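Local coordinates for flagellar protein (Xanthomonas campestris pv. campestris, PDB 3C12) that is probably required for formation of the flagellar hook, as its capping protein, and may act as a scaffold; this chain is its C-terminal part, at residues A[21-26]-A[77-82]. Numbering follows the deposited sequence.
Sequences VAIDAT and GNRMAA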
loop_
_atom_site.group_PDB
_atom_site.type_symbol
_atom_site.label_atom_id
_atom_site.label_comp_id
_atom_site.label_asym_id
_atom_site.label_seq_id
_atom_site.Cartn_x
_atom_site.Cartn_y
_atom_site.Cartn_z
ATOM N N VAL A 21 6.641 -1.290 8.390
ATOM C CA VAL A 21 7.964 -1.871 8.197
ATOM C C VAL A 21 8.367 -2.506 9.520
ATOM O O VAL A 21 7.773 -2.219 10.550
ATOM C CB VAL A 21 9.003 -0.795 7.822
ATOM C CG1 VAL A 21 8.579 -0.081 6.555
ATOM C CG2 VAL A 21 9.148 0.197 8.949
ATOM N N ALA A 22 9.367 -3.370 9.507
ATOM C CA ALA A 22 9.768 -4.003 10.752
ATOM C C ALA A 22 11.272 -3.984 10.971
ATOM O O ALA A 22 12.053 -3.975 10.015
ATOM C CB ALA A 22 9.253 -5.433 10.793
ATOM N N ILE A 23 11.672 -3.954 12.239
ATOM C CA ILE A 23 13.085 -3.971 12.588
ATOM C C ILE A 23 13.332 -4.941 13.728
ATOM O O ILE A 23 12.476 -5.135 14.595
ATOM C CB ILE A 23 13.607 -2.591 13.044
ATOM C CG1 ILE A 23 12.655 -1.997 14.081
ATOM C CG2 ILE A 23 13.826 -1.695 11.849
ATOM C CD1 ILE A 23 13.202 -0.774 14.781
ATOM N N ASP A 24 14.502 -5.567 13.700
ATOM C CA ASP A 24 14.911 -6.483 14.749
ATOM C C ASP A 24 15.631 -5.590 15.754
ATOM O O ASP A 24 15.234 -4.438 15.957
ATOM C CB ASP A 24 15.860 -7.549 14.195
ATOM C CG ASP A 24 16.963 -6.968 13.330
ATOM O OD1 ASP A 24 17.878 -7.728 12.955
ATOM O OD2 ASP A 24 16.918 -5.760 13.016
ATOM N N ALA A 25 16.687 -6.094 16.378
ATOM C CA ALA A 25 17.425 -5.275 17.339
ATOM C C ALA A 25 18.692 -4.690 16.706
ATOM O O ALA A 25 19.221 -3.694 17.190
ATOM C CB ALA A 25 17.774 -6.096 18.586
ATOM N N THR A 26 19.162 -5.309 15.622
ATOM C CA THR A 26 20.362 -4.849 14.917
ATOM C C THR A 26 20.008 -3.640 14.054
ATOM O O THR A 26 20.827 -2.727 13.872
ATOM C CB THR A 26 20.945 -5.962 14.009
ATOM O OG1 THR A 26 22.315 -5.662 13.713
ATOM C CG2 THR A 26 20.161 -6.065 12.688
ATOM N N GLY A 77 17.618 10.395 17.585
ATOM C CA GLY A 77 18.758 9.486 17.549
ATOM C C GLY A 77 18.648 8.186 18.328
ATOM O O GLY A 77 19.561 7.352 18.300
ATOM N N ASN A 78 17.530 8.007 19.018
ATOM C CA ASN A 78 17.307 6.809 19.825
ATOM C C ASN A 78 16.898 5.550 19.047
ATOM O O ASN A 78 15.985 5.575 18.209
ATOM C CB ASN A 78 16.238 7.085 20.894
ATOM C CG ASN A 78 16.696 8.078 21.950
ATOM O OD1 ASN A 78 15.926 8.434 22.843
ATOM N ND2 ASN A 78 17.953 8.524 21.858
ATOM N N ARG A 79 17.578 4.448 19.351
ATOM C CA ARG A 79 17.284 3.154 18.739
ATOM C C ARG A 79 15.919 2.688 19.270
ATOM O O ARG A 79 15.746 2.510 20.480
ATOM C CB ARG A 79 18.356 2.140 19.132
ATOM C CG ARG A 79 18.082 0.754 18.642
ATOM C CD ARG A 79 18.212 0.694 17.143
ATOM N NE ARG A 79 17.570 -0.508 16.620
ATOM C CZ ARG A 79 17.691 -0.944 15.369
ATOM N NH1 ARG A 79 18.442 -0.274 14.499
ATOM N NH2 ARG A 79 17.046 -2.047 14.991
ATOM N N MET A 80 14.952 2.514 18.372
ATOM C CA MET A 80 13.623 2.078 18.773
ATOM C C MET A 80 13.605 0.565 18.960
ATOM O O MET A 80 14.485 -0.143 18.455
ATOM C CB MET A 80 12.599 2.493 17.718
ATOM C CG MET A 80 12.494 3.988 17.528
ATOM S SD MET A 80 11.951 4.776 19.006
ATOM C CE MET A 80 10.295 4.436 18.976
ATOM N N ALA A 81 12.606 0.076 19.693
ATOM C CA ALA A 81 12.468 -1.357 19.961
ATOM C C ALA A 81 12.192 -2.160 18.694
ATOM O O ALA A 81 11.607 -1.651 17.734
ATOM C CB ALA A 81 11.350 -1.594 20.962
ATOM N N ALA A 82 12.628 -3.417 18.691
ATOM C CA ALA A 82 12.386 -4.281 17.551
ATOM C C ALA A 82 10.864 -4.407 17.457
ATOM O O ALA A 82 10.155 -4.329 18.472
ATOM C CB ALA A 82 13.029 -5.641 17.769
HETATM O O HOH W 1 15.536 -2.576 17.956
#
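At one end of the Ig-like domain, the turn that follows strand 20-23 meets the loop that leads from strand 64-70 into strand 83-93. Arg79 spans the gap: CG lies anti to the backbone N (chi1 175°), the chain bends at chi2, and the guanidinium ends up among the carbonyls of 24-26. Its NH2, whose position is less certain, donates to Asp24 O at 3.2 Å, a somewhat bent bond (N-H...O 144°) in the guanidinium plane. Ala25 O sits over one face, offset toward the rim, 3.6 Å from Arg79 CZ. A water lies at the same edge as Asp24 O, accepting from Arg79 NE and donating to Asp24 O and Met80 O, both at 2.7 Å, so Asp24 O is gripped twice. Strands 20-23 and 83-93 pair antiparallel in this beta-sandwich, Ile23 bonding to Gly83 through the backbone, which brings the two loops together just beyond the pair. There the Ala82 methyl lies against the carbonyls of Ile23 and Asp24. Ile23 holds CG1 in the crowded position between N and the carbonyl carbon (chi1 48°), placing CD1 against the loop, 3.5 Å from Ala81 O; Trp70 and Tyr85 also touch this side chain. The Asp24 carboxylate turns back to Gly27 N.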